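Local coordinates for protein thioredoxin reductase (Streptococcus pyogenes, PDB 5UWY) that probably transfers electrons from NADPH through its bound FAD and a redox-active cysteine pair to the disulfide of thioredoxin, at residues 24-29 with 295-300; 145-150 with 200-205; 264-267 with 272-275. All blocks are in the same frame, centred on the assembly; numbering follows the deposited sequence.

Contacts 1 and 3 belong to the FAD-binding part of the chain and lie about 14 Å apart, centre to centre. They touch: Ala295 CB packs on Ile274 CG2 at 3.4 Å, where helix 285-304 follows strand 271-273. Contact 2 sits on the opposite side of the chain's centre, about 46 Å from contact 1 and 36 Å from contact 3 between centres, in the Rossmann-like part that probably binds NADPH. Along the chain, contact 1 joins the first helix region to the last helix and so encloses contact 2 and then contact 3. The FAD-binding unit is therefore discontinuous in sequence, with the second dinucleotide-binding unit inserted between its two portions.

Contact 1: residues 24-29 with 295-300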
loop_
_atom_site.group_PDB
_atom_site.type_symbol
_atom_site.label_atom_id
_atom_site.label_comp_id
_atom_site.label_asym_id
_atom_site.label_seq_id
_atom_site.Cartn_x
_atom_site.Cartn_y
_atom_site.Cartn_z
ATOM N N ALA A 24 10.993 -1.823 12.791
ATOM C CA ALA A 24 12.113 -2.604 13.304
ATOM C C ALA A 24 13.321 -2.503 12.382
ATOM O O ALA A 24 14.460 -2.395 12.853
ATOM C CB ALA A 24 11.699 -4.061 13.487
ATOM N N ARG A 25 13.091 -2.535 11.066
ATOM C CA ARG A 25 14.192 -2.401 10.118
ATOM C C ARG A 25 14.951 -1.096 10.322
ATOM O O ARG A 25 16.149 -1.025 10.028
ATOM C CB ARG A 25 13.665 -2.491 8.685
ATOM C CG ARG A 25 14.730 -2.787 7.647
ATOM C CD ARG A 25 14.116 -3.345 6.377
ATOM N NE ARG A 25 15.131 -3.689 5.385
ATOM C CZ ARG A 25 15.627 -2.835 4.498
ATOM N NH1 ARG A 25 15.204 -1.578 4.471
ATOM N NH2 ARG A 25 16.551 -3.236 3.635
ATOM N N SER A 26 14.278 -0.063 10.829
ATOM C CA SER A 26 14.918 1.202 11.164
ATOM C C SER A 26 15.614 1.171 12.520
ATOM O O SER A 26 15.962 2.237 13.041
ATOM C CB SER A 26 13.890 2.338 11.135
ATOM O OG SER A 26 12.968 2.163 10.072
ATOM N N ASN A 27 15.810 -0.019 13.095
ATOM C CA ASN A 27 16.548 -0.202 14.348
ATOM C C ASN A 27 15.823 0.466 15.518
ATOM O O ASN A 27 16.374 1.310 16.231
ATOM C CB ASN A 27 17.985 0.317 14.223
ATOM C CG ASN A 27 18.999 -0.616 14.845
ATOM O OD1 ASN A 27 19.040 -1.805 14.531
ATOM N ND2 ASN A 27 19.822 -0.082 15.742
ATOM N N LEU A 28 14.569 0.065 15.710
ATOM C CA LEU A 28 13.756 0.544 16.817
ATOM C C LEU A 28 13.179 -0.641 17.578
ATOM O O LEU A 28 12.970 -1.723 17.016
ATOM C CB LEU A 28 12.619 1.459 16.332
ATOM C CG LEU A 28 13.019 2.693 15.521
ATOM C CD1 LEU A 28 11.784 3.449 15.058
ATOM C CD2 LEU A 28 13.938 3.596 16.325
ATOM N N SER A 29 12.932 -0.429 18.869
ATOM C CA SER A 29 12.320 -1.450 19.716
ATOM C C SER A 29 10.853 -1.603 19.334
ATOM O O SER A 29 10.053 -0.680 19.524
ATOM C CB SER A 29 12.468 -1.070 21.186
ATOM O OG SER A 29 13.741 -0.499 21.430
ATOM N N ALA A 295 3.125 4.262 8.618
ATOM C CA ALA A 295 3.238 4.440 10.067
ATOM C C ALA A 295 4.590 3.962 10.585
ATOM O O ALA A 295 5.228 4.645 11.401
ATOM C CB ALA A 295 2.110 3.709 10.786
ATOM N N GLY A 296 5.038 2.793 10.125
ATOM C CA GLY A 296 6.319 2.270 10.571
ATOM C C GLY A 296 7.471 3.210 10.276
ATOM O O GLY A 296 8.389 3.353 11.087
ATOM N N GLN A 297 7.440 3.872 9.118
ATOM C CA GLN A 297 8.504 4.824 8.827
ATOM C C GLN A 297 8.286 6.159 9.532
ATOM O O GLN A 297 9.257 6.870 9.818
ATOM C CB GLN A 297 8.632 5.027 7.316
ATOM C CG GLN A 297 9.934 5.688 6.891
ATOM C CD GLN A 297 11.154 4.984 7.455
ATOM O OE1 GLN A 297 11.204 3.755 7.524
ATOM N NE2 GLN A 297 12.147 5.766 7.864
ATOM N N GLY A 298 7.034 6.512 9.833
ATOM C CA GLY A 298 6.774 7.763 10.527
ATOM C C GLY A 298 7.154 7.727 11.993
ATOM O O GLY A 298 7.423 8.774 12.596
ATOM N N VAL A 299 7.174 6.532 12.590
ATOM C CA VAL A 299 7.611 6.402 13.979
ATOM C C VAL A 299 9.000 7.003 14.162
ATOM O O VAL A 299 9.248 7.758 15.111
ATOM C CB VAL A 299 7.573 4.930 14.419
ATOM C CG1 VAL A 299 8.358 4.754 15.703
ATOM C CG2 VAL A 299 6.142 4.482 14.615
ATOM N N TYR A 300 9.924 6.687 13.247
ATOM C CA TYR A 300 11.278 7.216 13.371
ATOM C C TYR A 300 11.288 8.738 13.346
ATOM O O TYR A 300 12.012 9.371 14.119
ATOM C CB TYR A 300 12.183 6.680 12.265
ATOM C CG TYR A 300 13.482 7.454 12.181
ATOM C CD1 TYR A 300 14.477 7.273 13.134
ATOM C CD2 TYR A 300 13.698 8.393 11.178
ATOM C CE1 TYR A 300 15.656 7.987 13.081
ATOM C CE2 TYR A 300 14.876 9.114 11.119
ATOM C CZ TYR A 300 15.853 8.906 12.074
ATOM O OH TYR A 300 17.029 9.617 12.026
#
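Ser26 and Tyr300 have the nearest CA atoms of the two segments, with 7.4 Å between Ser26 CA and Tyr300 CA, too far for main-chain pairing. Residues 295-300 are regular helix, whereas 24-29 holds the last two residues of helix 14-25, Ala24 and Arg25, and leaves helical geometry at Ser26. The next residue, Asn27, takes positive phi (65°), a conformation that asparagine tolerates well, and its N still bonds to Ala24 O at 2.7 Å. This turn swings Leu28 round to face the last helix.

Leu28 supplies the greasy part of the contact. Its CD1 methyl meets Val299 CG1 at 3.7 Å, the two side chains sliding past one another in opposite directions, and the same methyl reaches Tyr300 CB at 4.3 Å. With CG anti to its own carbonyl carbon (chi1 -57°), Leu28 extends its branch across to the helix surface; a long branched residue suits a place where the backbones stay apart and a side chain has to span the distance. Val299, beta-branched and compact, presents its CG1 methyl to Leu28. Beside this patch, Ser26 OG lies 3.5 Å from Gln297 OE1, a proximity and not a bond. The serine hydroxyl is instead paired with Tyr22 O one turn back, a small polar group satisfying itself at a helix end. Gln297 leaves its helix pointing away and bends at chi2 (52°), which brings its amide back towards Ser26.

Val299 also packs on Thr7 and on Thr105 and Ile107, so the helix is seated against strands 5-10 and 105-108. The second subunit also packs here: its Tyr161 meets the Tyr300 ring edge-to-face, and its Gln164 packs on Leu28, placing helices 14-25 and 285-304 together at the dimer interface.

Contact 2: residues 145-150 with 200-205; sequences DLLVVG and SVVKEI
Val202 bridges two residues of strand 145-149 with a single methyl: its CG2 lies 3.8 Å from Leu147 CD2 and 4.0 Å from Val149 CG2. This is the tight part of the contact. Leu147 and Val149 alternate with Val148 along the strand and so present their side chains on one face of the sheet, where Val202 comes down between them. Leu147 slides past Val202 in the opposite direction, while Val149 crosses it at about a right angle. The longer leucine has CG anti to its backbone N (chi1 -179°), an extension that carries CD2 out to the other layer; the two valines, short and beta-branched, suit extended strands and meet through their CG2 methyls.

Away from this trio the packing thins quickly. The backbones stay far apart, 7.9 Å from Val149 CA to Val202 CA, because two different sheets are meeting. On the other side of strand 200-207, Val201 points away and rests on Arg174, and it is partly exposed. At Lys203 and Glu204 the strand carries a classic beta bulge opposite Leu216. At the end of strand 145-149, Gly150 takes phi 134°, an angle at which a CB would run into the preceding carbonyl; it opens a GxGxxA turn of Rossmann type, probably part of the NADPH-binding site.

One layer is the parallel sheet, where Leu147 pairs by its backbone with Gly232 and Phe234; the other is the antiparallel sheet that begins with strand 200-207. Between these two segments the contacts are methyl to methyl, so this patch rests on the hydrophobic effect and on shape: it is non-directional, and the main-chain bonds of each sheet remain with their own neighbouring strands.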
loop_
_atom_site.group_PDB
_atom_site.type_symbol
_atom_site.label_atom_id
_atom_site.label_comp_id
_atom_site.label_asym_id
_atom_site.label_seq_id
_atom_site.Cartn_x
_atom_site.Cartn_y
_atom_site.Cartn_z
ATOM N N ASP A 145 -24.104 -18.359 -10.712
ATOM C CA ASP A 145 -25.222 -17.674 -10.083
ATOM C C ASP A 145 -24.877 -17.345 -8.638
ATOM O O ASP A 145 -24.357 -18.194 -7.892
ATOM C CB ASP A 145 -26.505 -18.500 -10.177
ATOM C CG ASP A 145 -26.847 -18.873 -11.610
ATOM O OD1 ASP A 145 -27.927 -18.460 -12.087
ATOM O OD2 ASP A 145 -26.040 -19.567 -12.261
ATOM N N LEU A 146 -25.165 -16.103 -8.261
ATOM C CA LEU A 146 -24.747 -15.533 -6.997
ATOM C C LEU A 146 -25.957 -14.942 -6.289
ATOM O O LEU A 146 -26.871 -14.404 -6.922
ATOM C CB LEU A 146 -23.680 -14.451 -7.208
ATOM C CG LEU A 146 -22.396 -14.883 -7.924
ATOM C CD1 LEU A 146 -21.332 -13.808 -7.821
ATOM C CD2 LEU A 146 -21.872 -16.192 -7.366
ATOM N N LEU A 147 -25.951 -15.058 -4.967
ATOM C CA LEU A 147 -26.990 -14.514 -4.105
ATOM C C LEU A 147 -26.379 -13.412 -3.253
ATOM O O LEU A 147 -25.325 -13.613 -2.648
ATOM C CB LEU A 147 -27.588 -15.610 -3.216
ATOM C CG LEU A 147 -28.714 -15.196 -2.270
ATOM C CD1 LEU A 147 -29.989 -14.976 -3.057
ATOM C CD2 LEU A 147 -28.921 -16.238 -1.181
ATOM N N VAL A 148 -27.026 -12.251 -3.215
ATOM C CA VAL A 148 -26.565 -11.114 -2.425
ATOM C C VAL A 148 -27.581 -10.865 -1.322
ATOM O O VAL A 148 -28.783 -10.764 -1.591
ATOM C CB VAL A 148 -26.373 -9.861 -3.297
ATOM C CG1 VAL A 148 -26.525 -8.592 -2.465
ATOM C CG2 VAL A 148 -25.014 -9.893 -3.977
ATOM N N VAL A 149 -27.112 -10.772 -0.082
ATOM C CA VAL A 149 -28.007 -10.568 1.055
ATOM C C VAL A 149 -27.941 -9.111 1.494
ATOM O O VAL A 149 -26.853 -8.580 1.756
ATOM C CB VAL A 149 -27.662 -11.509 2.219
ATOM C CG1 VAL A 149 -28.705 -11.382 3.311
ATOM C CG2 VAL A 149 -27.559 -12.943 1.729
ATOM N N GLY A 150 -29.098 -8.468 1.580
ATOM C CA GLY A 150 -29.201 -7.092 2.024
ATOM C C GLY A 150 -30.113 -6.273 1.130
ATOM O O GLY A 150 -30.585 -6.717 0.087
ATOM N N SER A 200 -38.139 -11.951 2.103
ATOM C CA SER A 200 -37.531 -13.256 2.316
ATOM C C SER A 200 -36.245 -13.110 3.117
ATOM O O SER A 200 -35.610 -12.054 3.130
ATOM C CB SER A 200 -37.250 -13.965 0.987
ATOM O OG SER A 200 -38.411 -13.997 0.176
ATOM N N VAL A 201 -35.869 -14.200 3.781
ATOM C CA VAL A 201 -34.675 -14.263 4.613
ATOM C C VAL A 201 -33.948 -15.563 4.297
ATOM O O VAL A 201 -34.585 -16.598 4.069
ATOM C CB VAL A 201 -35.030 -14.176 6.116
ATOM C CG1 VAL A 201 -33.899 -14.708 6.989
ATOM C CG2 VAL A 201 -35.365 -12.745 6.501
ATOM N N VAL A 202 -32.615 -15.504 4.255
ATOM C CA VAL A 202 -31.825 -16.720 4.110
ATOM C C VAL A 202 -32.066 -17.619 5.314
ATOM O O VAL A 202 -31.900 -17.203 6.468
ATOM C CB VAL A 202 -30.335 -16.374 3.955
ATOM C CG1 VAL A 202 -29.461 -17.506 4.479
ATOM C CG2 VAL A 202 -30.005 -16.074 2.501
ATOM N N LYS A 203 -32.473 -18.860 5.049
ATOM C CA LYS A 203 -32.673 -19.821 6.125
ATOM C C LYS A 203 -31.420 -20.651 6.377
ATOM O O LYS A 203 -30.955 -20.736 7.519
ATOM C CB LYS A 203 -33.864 -20.738 5.817
ATOM N N GLU A 204 -30.851 -21.260 5.335
ATOM C CA GLU A 204 -29.656 -22.063 5.577
ATOM C C GLU A 204 -28.856 -22.225 4.292
ATOM O O GLU A 204 -29.431 -22.351 3.215
ATOM C CB GLU A 204 -30.018 -23.440 6.149
ATOM N N ILE A 205 -27.532 -22.240 4.417
ATOM C CA ILE A 205 -26.636 -22.389 3.276
ATOM C C ILE A 205 -26.151 -23.830 3.216
ATOM O O ILE A 205 -25.701 -24.385 4.226
ATOM C CB ILE A 205 -25.454 -21.409 3.359
ATOM C CG1 ILE A 205 -25.965 -19.975 3.498
ATOM C CG2 ILE A 205 -24.576 -21.536 2.131
ATOM C CD1 ILE A 205 -24.862 -18.947 3.624
#

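Contact 3: residues 264-267 with 272-275; sequences MRTS and FAIG
The Phe272 ring has Met264 O at its edge, near the ring plane; Arg265 CA approaches obliquely, 3.5 Å from Phe272 CD2. Arg265 CB is 3.6 Å from Phe272 CE2. The sequence from Thr266 through Phe272, Ala273, Ile274 and Gly275 to the aspartate that follows fits the second FAD-binding fingerprint of this flavoprotein family, and the two segments run antiparallel through one bridge, Arg265 with Phe272, their CA atoms 4.4 Å apart.

One hydrogen bond fixes this pairing. Ala273 N donates to Met264 O at 3.1 Å, a little bent at the proton (157°) and almost in line with the carbonyl bond. The same oxygen is thus engaged by an amide and rests against the aromatic edge, whose slightly positive C-H rim suits a carbonyl. Arginine does well at position 265 because its CB can rest against the phenyl ring while the extended chain leads its charged end away, where NE forms a salt bridge with Asp261. Thr266 makes a looser approach to Ala273. The small side chain of Ala273 fits a buried strand site, packing also on Ile258.

On its other flank strand 271-273 bonds through Phe272 to Val106 and Ile108, as the last strand within this chain of the parallel FAD-domain sheet. It delivers Gly275, with phi 79° easily reached by glycine, to the FAD pocket, where it touches the cofactor. Ile274, apolar and branched, packs on Ala15 and Ala19 of helix 14-25. Met264, modelled as selenomethionine, bends at chi2 and chi3 and crosses Ile274 at about a right angle, its CG 3.7 Å from Ile274 CG2 and its SE 3.6 Å from Ala273 O.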
loop_
_atom_site.group_PDB
_atom_site.type_symbol
_atom_site.label_atom_id
_atom_site.label_comp_id
_atom_site.label_asym_id
_atom_site.label_seq_id
_atom_site.Cartn_x
_atom_site.Cartn_y
_atom_site.Cartn_z
HETATM N N MSE A 264 -1.071 8.727 8.726
HETATM C CA MSE A 264 -1.489 7.655 9.619
HETATM C C MSE A 264 -1.548 8.127 11.067
HETATM O O MSE A 264 -1.781 7.319 11.963
HETATM C CB MSE A 264 -0.533 6.455 9.520
HETATM C CG MSE A 264 -0.677 5.605 8.269
HETATM SE SE MSE A 264 -2.486 5.416 7.579
HETATM C CE MSE A 264 -2.353 6.520 5.985
ATOM N N ARG A 265 -1.331 9.418 11.312
ATOM C CA ARG A 265 -1.269 9.898 12.686
ATOM C C ARG A 265 -2.631 10.400 13.154
ATOM O O ARG A 265 -3.437 10.917 12.375
ATOM C CB ARG A 265 -0.205 10.991 12.869
ATOM C CG ARG A 265 -0.379 12.248 12.039
ATOM C CD ARG A 265 0.964 12.892 11.716
ATOM N NE ARG A 265 0.825 14.012 10.788
ATOM C CZ ARG A 265 1.827 14.527 10.086
ATOM N NH1 ARG A 265 3.048 14.023 10.206
ATOM N NH2 ARG A 265 1.613 15.543 9.260
ATOM N N THR A 266 -2.869 10.232 14.448
ATOM C CA THR A 266 -4.124 10.496 15.130
ATOM C C THR A 266 -4.097 11.904 15.739
ATOM O O THR A 266 -3.048 12.543 15.829
ATOM C CB THR A 266 -4.337 9.383 16.173
ATOM O OG1 THR A 266 -4.870 8.222 15.523
ATOM C CG2 THR A 266 -5.248 9.766 17.302
ATOM N N SER A 267 -5.279 12.413 16.107
ATOM C CA SER A 267 -5.354 13.653 16.874
ATOM C C SER A 267 -4.496 13.614 18.139
ATOM O O SER A 267 -4.137 14.674 18.658
ATOM C CB SER A 267 -6.804 13.951 17.250
ATOM O OG SER A 267 -7.328 12.933 18.086
ATOM N N PHE A 272 -0.748 6.181 16.276
ATOM C CA PHE A 272 -1.111 6.055 14.877
ATOM C C PHE A 272 -2.117 4.924 14.710
ATOM O O PHE A 272 -2.229 4.031 15.556
ATOM C CB PHE A 272 0.122 5.781 13.998
ATOM C CG PHE A 272 1.241 6.768 14.182
ATOM C CD1 PHE A 272 2.057 6.715 15.302
ATOM C CD2 PHE A 272 1.481 7.748 13.230
ATOM C CE1 PHE A 272 3.083 7.622 15.476
ATOM C CE2 PHE A 272 2.507 8.657 13.397
ATOM C CZ PHE A 272 3.308 8.594 14.520
ATOM N N ALA A 273 -2.856 4.972 13.607
ATOM C CA ALA A 273 -3.782 3.913 13.242
ATOM C C ALA A 273 -3.565 3.557 11.782
ATOM O O ALA A 273 -3.343 4.438 10.946
ATOM C CB ALA A 273 -5.236 4.322 13.474
ATOM N N ILE A 274 -3.608 2.257 11.484
ATOM C CA ILE A 274 -3.369 1.763 10.137
ATOM C C ILE A 274 -4.342 0.642 9.824
ATOM O O ILE A 274 -4.930 0.024 10.715
ATOM C CB ILE A 274 -1.934 1.239 9.932
ATOM C CG1 ILE A 274 -1.618 0.165 10.974
ATOM C CG2 ILE A 274 -0.948 2.377 9.963
ATOM C CD1 ILE A 274 -0.237 -0.416 10.842
ATOM N N GLY A 275 -4.478 0.370 8.530
ATOM C CA GLY A 275 -5.283 -0.743 8.086
ATOM C C GLY A 275 -6.771 -0.439 8.104
ATOM O O GLY A 275 -7.211 0.687 7.895
#